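Local structure of topoisomerase IV subunit A (Escherichia coli, 1ZVT) at residues F35-K40 against D87-E92; D95-M100 against V109-D114. The protein works in topoisomerase IV, which decatenates DNA and removes supercoils, through a C-terminal beta-pinwheel domain that probably binds DNA and guides substrate choice. One frame throughout, in Å; residues are numbered along the deposited sequence.

Interaction 1: residues F35-K40 against D87-E92; sequences FKAAVK and DHMLME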
ATOM      1  N   PHE A  35      13.927 -11.788  -4.471  1.00 22.99           N
ATOM      2  CA  PHE A  35      12.640 -11.712  -3.794  1.00 21.13           C
ATOM      3  C   PHE A  35      12.202 -10.277  -3.531  1.00 20.86           C
ATOM      4  O   PHE A  35      13.021  -9.432  -3.142  1.00 20.46           O
ATOM      5  CB  PHE A  35      12.749 -12.453  -2.458  1.00 21.02           C
ATOM      6  CG  PHE A  35      11.506 -12.375  -1.629  1.00 19.58           C
ATOM      7  CD1 PHE A  35      10.400 -13.155  -1.957  1.00 19.62           C
ATOM      8  CD2 PHE A  35      11.435 -11.507  -0.513  1.00 19.89           C
ATOM      9  CE1 PHE A  35       9.234 -13.093  -1.173  1.00 18.08           C
ATOM     10  CE2 PHE A  35      10.300 -11.434   0.266  1.00 19.28           C
ATOM     11  CZ  PHE A  35       9.189 -12.235  -0.059  1.00 21.30           C
ATOM     12  N   LYS A  36      10.898 -10.029  -3.713  1.00 19.42           N
ATOM     13  CA  LYS A  36      10.302  -8.737  -3.385  1.00 18.85           C
ATOM     14  C   LYS A  36       9.177  -8.867  -2.364  1.00 18.13           C
ATOM     15  O   LYS A  36       9.157  -8.131  -1.390  1.00 18.31           O
ATOM     16  CB  LYS A  36       9.794  -8.025  -4.644  1.00 19.00           C
ATOM     17  CG  LYS A  36       9.169  -6.629  -4.310  1.00 18.68           C
ATOM     18  CD  LYS A  36       8.956  -5.763  -5.565  1.00 20.91           C
ATOM     19  CE  LYS A  36       8.033  -4.589  -5.245  1.00 23.49           C
ATOM     20  NZ  LYS A  36       8.537  -3.692  -4.167  1.00 26.20           N
ATOM     21  N   ALA A  37       8.248  -9.794  -2.597  1.00 16.70           N
ATOM     22  CA  ALA A  37       7.088  -9.951  -1.732  1.00 16.59           C
ATOM     23  C   ALA A  37       6.385 -11.261  -2.010  1.00 16.09           C
ATOM     24  O   ALA A  37       6.474 -11.813  -3.123  1.00 16.42           O
ATOM     25  CB  ALA A  37       6.099  -8.777  -1.902  1.00 16.88           C
ATOM     26  N   ALA A  38       5.637 -11.717  -1.004  1.00 16.78           N
ATOM     27  CA  ALA A  38       4.776 -12.881  -1.167  1.00 17.01           C
ATOM     28  C   ALA A  38       3.422 -12.618  -0.518  1.00 18.17           C
ATOM     29  O   ALA A  38       3.335 -11.912   0.515  1.00 18.90           O
ATOM     30  CB  ALA A  38       5.421 -14.125  -0.592  1.00 18.27           C
ATOM     31  N   VAL A  39       2.379 -13.163  -1.131  1.00 17.39           N
ATOM     32  CA  VAL A  39       1.032 -13.153  -0.525  1.00 18.50           C
ATOM     33  C   VAL A  39       0.465 -14.562  -0.551  1.00 19.45           C
ATOM     34  O   VAL A  39       0.926 -15.417  -1.300  1.00 19.05           O
ATOM     35  CB  VAL A  39       0.075 -12.155  -1.223  1.00 17.84           C
ATOM     36  CG1 VAL A  39       0.607 -10.705  -1.046  1.00 18.93           C
ATOM     37  CG2 VAL A  39      -0.060 -12.494  -2.684  1.00 19.55           C
ATOM     38  N   LYS A  40      -0.537 -14.822   0.271  1.00 20.79           N
ATOM     39  CA  LYS A  40      -1.093 -16.179   0.319  1.00 21.75           C
ATOM     40  C   LYS A  40      -2.603 -16.146   0.183  1.00 22.23           C
ATOM     41  O   LYS A  40      -3.253 -15.132   0.477  1.00 22.10           O
ATOM     42  CB  LYS A  40      -0.679 -16.898   1.600  1.00 22.36           C
ATOM     43  CG  LYS A  40      -1.306 -16.325   2.878  1.00 22.73           C
ATOM     44  CD  LYS A  40      -0.882 -17.149   4.099  1.00 25.60           C
ATOM     45  CE  LYS A  40      -1.322 -16.495   5.400  1.00 28.92           C
ATOM     46  NZ  LYS A  40      -0.554 -15.220   5.656  1.00 34.00           N
ATOM     47  N   ASP A  87       4.144  -2.331  -8.136  1.00 23.39           N
ATOM     48  CA  ASP A  87       4.698  -1.984  -6.835  1.00 22.90           C
ATOM     49  C   ASP A  87       4.067  -2.704  -5.659  1.00 22.05           C
ATOM     50  O   ASP A  87       4.674  -2.820  -4.590  1.00 21.95           O
ATOM     51  CB  ASP A  87       4.605  -0.465  -6.628  1.00 23.41           C
ATOM     52  CG  ASP A  87       5.455   0.306  -7.609  1.00 26.41           C
ATOM     53  OD1 ASP A  87       6.321  -0.306  -8.286  1.00 25.64           O
ATOM     54  OD2 ASP A  87       5.253   1.534  -7.735  1.00 29.78           O
ATOM     55  N   HIS A  88       2.827  -3.170  -5.845  1.00 20.68           N
ATOM     56  CA  HIS A  88       2.064  -3.716  -4.741  1.00 20.80           C
ATOM     57  C   HIS A  88       1.280  -4.943  -5.179  1.00 20.07           C
ATOM     58  O   HIS A  88       0.769  -4.985  -6.311  1.00 19.77           O
ATOM     59  CB  HIS A  88       1.096  -2.678  -4.136  1.00 21.89           C
ATOM     60  CG  HIS A  88       1.686  -1.300  -3.996  1.00 24.62           C
ATOM     61  ND1 HIS A  88       2.554  -0.962  -2.982  1.00 27.16           N
ATOM     62  CD2 HIS A  88       1.531  -0.186  -4.747  1.00 27.94           C
ATOM     63  CE1 HIS A  88       2.919   0.297  -3.122  1.00 25.27           C
ATOM     64  NE2 HIS A  88       2.310   0.794  -4.182  1.00 28.06           N
ATOM     65  N   MET A  89       1.200  -5.921  -4.277  1.00 19.14           N
ATOM     66  CA  MET A  89       0.516  -7.182  -4.528  1.00 19.27           C
ATOM     67  C   MET A  89      -0.377  -7.527  -3.332  1.00 19.13           C
ATOM     68  O   MET A  89       0.061  -7.410  -2.169  1.00 19.67           O
ATOM     69  CB  MET A  89       1.556  -8.298  -4.726  1.00 19.38           C
ATOM     70  CG  MET A  89       0.973  -9.662  -4.989  1.00 19.37           C
ATOM     71  SD  MET A  89       2.190 -10.944  -5.473  1.00 19.83           S
ATOM     72  CE  MET A  89       3.304 -10.981  -4.056  1.00 20.06           C
ATOM     73  N   LEU A  90      -1.612  -7.939  -3.602  1.00 18.68           N
ATOM     74  CA  LEU A  90      -2.574  -8.249  -2.540  1.00 19.89           C
ATOM     75  C   LEU A  90      -3.350  -9.509  -2.875  1.00 19.51           C
ATOM     76  O   LEU A  90      -3.666  -9.776  -4.050  1.00 17.62           O
ATOM     77  CB  LEU A  90      -3.593  -7.118  -2.390  1.00 21.59           C
ATOM     78  CG  LEU A  90      -3.040  -5.813  -1.814  1.00 24.04           C
ATOM     79  CD1 LEU A  90      -2.497  -4.898  -2.900  1.00 30.26           C
ATOM     80  CD2 LEU A  90      -4.151  -5.130  -1.031  1.00 29.97           C
ATOM     81  N   MET A  91      -3.722 -10.252  -1.841  1.00 19.72           N
ATOM     82  CA  MET A  91      -4.614 -11.378  -1.987  1.00 20.03           C
ATOM     83  C   MET A  91      -5.433 -11.430  -0.703  1.00 20.69           C
ATOM     84  O   MET A  91      -4.896 -11.737   0.360  1.00 21.13           O
ATOM     85  CB  MET A  91      -3.800 -12.663  -2.188  1.00 20.86           C
ATOM     86  CG  MET A  91      -4.527 -13.778  -2.828  1.00 21.60           C
ATOM     87  SD  MET A  91      -3.379 -15.040  -3.441  1.00 20.92           S
ATOM     88  CE  MET A  91      -4.478 -16.067  -4.392  1.00 21.27           C
ATOM     89  N   GLU A  92      -6.712 -11.079  -0.807  1.00 20.16           N
ATOM     90  CA  GLU A  92      -7.611 -10.932   0.346  1.00 21.18           C
ATOM     91  C   GLU A  92      -9.003 -11.427  -0.019  1.00 22.12           C
ATOM     92  O   GLU A  92      -9.287 -11.739  -1.184  1.00 22.91           O
ATOM     93  CB  GLU A  92      -7.707  -9.442   0.757  1.00 21.29           C
ATOM     94  CG  GLU A  92      -6.347  -8.740   1.040  1.00 21.82           C
ATOM     95  CD  GLU A  92      -5.652  -9.212   2.340  1.00 24.59           C
ATOM     96  OE1 GLU A  92      -6.345  -9.671   3.271  1.00 27.43           O
ATOM     97  OE2 GLU A  92      -4.399  -9.129   2.464  1.00 24.95           O
TER
HETATM   98  O   HOH W   1       6.762  -1.390  -3.688  1.00 33.51           O
HETATM   99  O   HOH W   2      -2.080 -12.498   1.636  1.00 28.19           O
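Met89 points toward strand 35-42 with CG anti to its backbone N (chi1 180°), and a bend at its last torsion (chi3 59°) sets CE against Ala37, 3.4 Å from Ala37 O and 4.2 Å from Ala37 CB. Val39 answers from the other strand: its CG1 stands anti to the carbonyl carbon and rests on Met89 O (3.5 Å), while CG2, between backbone N and carbonyl carbon, lies across the Met89 chain, 3.8 Å from Met89 CG. The same CG2 also reaches Met91 CB, so one methyl spans two residues of the opposing segment. Met91 then runs on extended, its CB 3.7 Å from Lys40 O. At the Lys36 end a water ties the segments: Lys36 NZ donates to it (2.9 Å) and it donates to Asp87 O at 2.7 Å; another water links Lys40 N to Met91 O. Asp87 OD1 is hydrogen-bonded to Thr85 OG1. An alanine in place of Met89 would probably open a gap beside Ala37 and leave Val39 CG2 without the thioether chain it packs on. The axes of 35-40 and 87-90 run nearly the same way (17°) and come within 7.1 Å, yet the strands belong to different sheets: 35-42 pairs with strand 3-9, 86-90 with strand 47-51, and Met89 also touches Ile6 and Leu8 of the first and Val47 and Phe49 of the second.

Interaction 2: residues D95-M100 against V109-D114; sequences DQKLLM and VCTFND
Leu98 N donates to Cys110 O at 2.8 Å, the shortest bond between the segments, and the same carbonyl oxygen receives a CA-H...O contact from Lys97 CA at 3.3 Å. Cys110 N returns a nearly straight bond to Leu98 O (3.0 Å), closing the antiparallel hydrogen-bonded pair. Two residues further toward the open end of the hairpin, Phe112 N reaches Gln96 O, lying in its carbonyl plane, though the bond is bent to 138°. This is the hairpin of strands 97-101 and 106-111, the two middle strands of a four-stranded antiparallel blade in the beta-pinwheel of the gyrase C-terminal family. On the face of Val109 and Thr111, Lys97, bent at chi2 (-85°), lays its CD 3.7 Å from Val109 CG1, the chains crossing at about a right angle, and brings CE to Thr111 CG2. On the face of Leu98 and Cys110, Cys110 SG meets Met100 CG at 3.6 Å, and Leu98 CD1 comes to the edge of the Phe112 ring, 3.8 Å from Phe112 CA. Past the strand, Asp114 OD2 accepts a nearly straight bond from Thr111 N (3.0 Å, 174°) and a weak one from Thr111 OG1, while Asp114 N bonds Thr111 O.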
ATOM      1  N   ASP A  95     -14.565  -9.064   0.220  1.00 24.29           N
ATOM      2  CA  ASP A  95     -15.180  -7.973   0.972  1.00 24.75           C
ATOM      3  C   ASP A  95     -14.198  -7.209   1.856  1.00 23.38           C
ATOM      4  O   ASP A  95     -14.617  -6.278   2.547  1.00 23.47           O
ATOM      5  CB  ASP A  95     -16.338  -8.513   1.839  1.00 25.75           C
ATOM      6  CG  ASP A  95     -15.876  -9.511   2.923  1.00 29.93           C
ATOM      7  OD1 ASP A  95     -14.696  -9.920   2.939  1.00 33.57           O
ATOM      8  OD2 ASP A  95     -16.718  -9.903   3.779  1.00 34.96           O
ATOM      9  N   GLN A  96     -12.910  -7.590   1.830  1.00 21.94           N
ATOM     10  CA  GLN A  96     -11.901  -7.008   2.737  1.00 20.48           C
ATOM     11  C   GLN A  96     -11.750  -5.512   2.477  1.00 20.37           C
ATOM     12  O   GLN A  96     -11.467  -5.098   1.357  1.00 19.84           O
ATOM     13  CB  GLN A  96     -10.518  -7.691   2.547  1.00 20.50           C
ATOM     14  CG  GLN A  96      -9.406  -7.096   3.404  1.00 23.08           C
ATOM     15  CD  GLN A  96      -9.668  -7.280   4.877  1.00 25.93           C
ATOM     16  OE1 GLN A  96      -9.863  -8.406   5.345  1.00 25.69           O
ATOM     17  NE2 GLN A  96      -9.711  -6.172   5.616  1.00 26.08           N
ATOM     18  N   LYS A  97     -11.911  -4.704   3.512  1.00 19.56           N
ATOM     19  CA  LYS A  97     -11.684  -3.261   3.355  1.00 19.61           C
ATOM     20  C   LYS A  97     -10.214  -2.893   3.256  1.00 18.19           C
ATOM     21  O   LYS A  97      -9.370  -3.468   3.958  1.00 18.42           O
ATOM     22  CB  LYS A  97     -12.332  -2.491   4.507  1.00 20.14           C
ATOM     23  CG  LYS A  97     -13.869  -2.593   4.533  1.00 23.90           C
ATOM     24  CD  LYS A  97     -14.507  -1.545   3.630  1.00 30.64           C
ATOM     25  CE  LYS A  97     -16.019  -1.717   3.505  1.00 31.47           C
ATOM     26  NZ  LYS A  97     -16.757  -1.315   4.750  1.00 35.05           N
ATOM     27  N   LEU A  98      -9.926  -1.906   2.399  1.00 17.56           N
ATOM     28  CA  LEU A  98      -8.559  -1.450   2.137  1.00 16.91           C
ATOM     29  C   LEU A  98      -8.549   0.052   2.125  1.00 17.58           C
ATOM     30  O   LEU A  98      -9.563   0.681   1.790  1.00 18.34           O
ATOM     31  CB  LEU A  98      -8.105  -1.906   0.744  1.00 18.01           C
ATOM     32  CG  LEU A  98      -8.251  -3.374   0.374  1.00 20.09           C
ATOM     33  CD1 LEU A  98      -7.932  -3.571  -1.098  1.00 21.43           C
ATOM     34  CD2 LEU A  98      -7.277  -4.170   1.243  1.00 21.90           C
ATOM     35  N   LEU A  99      -7.411   0.631   2.479  1.00 17.05           N
ATOM     36  CA  LEU A  99      -7.224   2.074   2.327  1.00 16.97           C
ATOM     37  C   LEU A  99      -6.327   2.332   1.117  1.00 17.34           C
ATOM     38  O   LEU A  99      -5.170   1.893   1.104  1.00 16.96           O
ATOM     39  CB  LEU A  99      -6.586   2.655   3.600  1.00 16.71           C
ATOM     40  CG  LEU A  99      -6.068   4.093   3.589  1.00 18.40           C
ATOM     41  CD1 LEU A  99      -7.225   5.057   3.304  1.00 18.66           C
ATOM     42  CD2 LEU A  99      -5.405   4.436   4.926  1.00 18.34           C
ATOM     43  N   MET A 100      -6.843   3.092   0.148  1.00 16.41           N
ATOM     44  CA  MET A 100      -6.091   3.495  -1.046  1.00 17.71           C
ATOM     45  C   MET A 100      -5.806   4.980  -0.954  1.00 17.49           C
ATOM     46  O   MET A 100      -6.672   5.749  -0.530  1.00 17.37           O
ATOM     47  CB  MET A 100      -6.911   3.245  -2.319  1.00 19.05           C
ATOM     48  CG  MET A 100      -7.216   1.784  -2.618  1.00 19.98           C
ATOM     49  SD  MET A 100      -5.736   0.740  -2.799  1.00 25.31           S
ATOM     50  CE  MET A 100      -4.742   1.626  -3.961  1.00 26.24           C
ATOM     51  N   VAL A 109     -11.584   4.622   1.161  1.00 17.09           N
ATOM     52  CA  VAL A 109     -11.712   3.234   1.586  1.00 18.07           C
ATOM     53  C   VAL A 109     -12.423   2.488   0.460  1.00 18.77           C
ATOM     54  O   VAL A 109     -13.344   3.029  -0.159  1.00 19.78           O
ATOM     55  CB  VAL A 109     -12.525   3.128   2.895  1.00 18.65           C
ATOM     56  CG1 VAL A 109     -12.754   1.682   3.258  1.00 18.91           C
ATOM     57  CG2 VAL A 109     -11.768   3.831   4.045  1.00 20.12           C
ATOM     58  N   CYS A 110     -11.985   1.269   0.168  1.00 19.50           N
ATOM     59  CA  CYS A 110     -12.681   0.418  -0.805  1.00 20.09           C
ATOM     60  C   CYS A 110     -12.613  -1.030  -0.338  1.00 20.76           C
ATOM     61  O   CYS A 110     -12.150  -1.290   0.771  1.00 20.61           O
ATOM     62  CB  CYS A 110     -12.110   0.558  -2.222  1.00 21.86           C
ATOM     63  SG  CYS A 110     -10.385   0.002  -2.462  1.00 21.90           S
ATOM     64  N   THR A 111     -13.134  -1.954  -1.146  1.00 19.63           N
ATOM     65  CA  THR A 111     -12.953  -3.374  -0.861  1.00 20.24           C
ATOM     66  C   THR A 111     -12.002  -3.984  -1.897  1.00 19.81           C
ATOM     67  O   THR A 111     -11.767  -3.405  -2.959  1.00 19.91           O
ATOM     68  CB  THR A 111     -14.278  -4.165  -0.909  1.00 21.05           C
ATOM     69  OG1 THR A 111     -14.831  -4.086  -2.226  1.00 22.22           O
ATOM     70  CG2 THR A 111     -15.292  -3.637   0.145  1.00 22.76           C
ATOM     71  N   PHE A 112     -11.486  -5.165  -1.582  1.00 19.93           N
ATOM     72  CA  PHE A 112     -10.594  -5.902  -2.502  1.00 19.35           C
ATOM     73  C   PHE A 112     -11.270  -6.117  -3.855  1.00 19.69           C
ATOM     74  O   PHE A 112     -10.625  -6.018  -4.920  1.00 19.63           O
ATOM     75  CB  PHE A 112     -10.206  -7.240  -1.860  1.00 18.98           C
ATOM     76  CG  PHE A 112      -9.242  -8.069  -2.682  1.00 20.22           C
ATOM     77  CD1 PHE A 112      -7.888  -7.769  -2.713  1.00 20.03           C
ATOM     78  CD2 PHE A 112      -9.697  -9.168  -3.412  1.00 20.12           C
ATOM     79  CE1 PHE A 112      -6.982  -8.552  -3.472  1.00 20.26           C
ATOM     80  CE2 PHE A 112      -8.797  -9.954  -4.194  1.00 20.07           C
ATOM     81  CZ  PHE A 112      -7.434  -9.634  -4.211  1.00 19.29           C
ATOM     82  N   ASN A 113     -12.568  -6.405  -3.829  1.00 20.73           N
ATOM     83  CA  ASN A 113     -13.317  -6.598  -5.063  1.00 21.72           C
ATOM     84  C   ASN A 113     -13.179  -5.423  -6.033  1.00 21.62           C
ATOM     85  O   ASN A 113     -13.128  -5.628  -7.242  1.00 22.22           O
ATOM     86  CB  ASN A 113     -14.791  -6.879  -4.781  1.00 23.24           C
ATOM     87  CG  ASN A 113     -15.515  -7.348  -6.013  1.00 26.78           C
ATOM     88  OD1 ASN A 113     -16.468  -6.716  -6.463  1.00 32.03           O
ATOM     89  ND2 ASN A 113     -15.021  -8.419  -6.606  1.00 30.05           N
ATOM     90  N   ASP A 114     -13.084  -4.200  -5.501  1.00 20.80           N
ATOM     91  CA  ASP A 114     -12.945  -3.002  -6.318  1.00 20.82           C
ATOM     92  C   ASP A 114     -11.644  -2.965  -7.080  1.00 20.21           C
ATOM     93  O   ASP A 114     -11.548  -2.262  -8.068  1.00 20.61           O
ATOM     94  CB  ASP A 114     -13.032  -1.746  -5.457  1.00 20.64           C
ATOM     95  CG  ASP A 114     -14.421  -1.549  -4.883  1.00 22.50           C
ATOM     96  OD1 ASP A 114     -15.406  -1.782  -5.626  1.00 26.99           O
ATOM     97  OD2 ASP A 114     -14.525  -1.159  -3.710  1.00 23.24           O
TER

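Interaction 1 joins two successive blades of the pinwheel, whereas interaction 2 holds together the central hairpin of the next one, and their centres lie 15 Å apart. The chain runs directly from strand 86-90 into strand 97-101, so the two contacts follow in series and meet at that passage. There the Phe112 ring packs against the backbone of the first contact, its CD2 3.4 Å from Glu92 O and its CE1 3.6 Å from Leu90 O. Leu90, which points away from strand 35-42, places its CD2 4.0 Å from Leu98 CD2. Strand 86-90 is thus flanked by Val39 of one blade and by Leu98 and Phe112 of another.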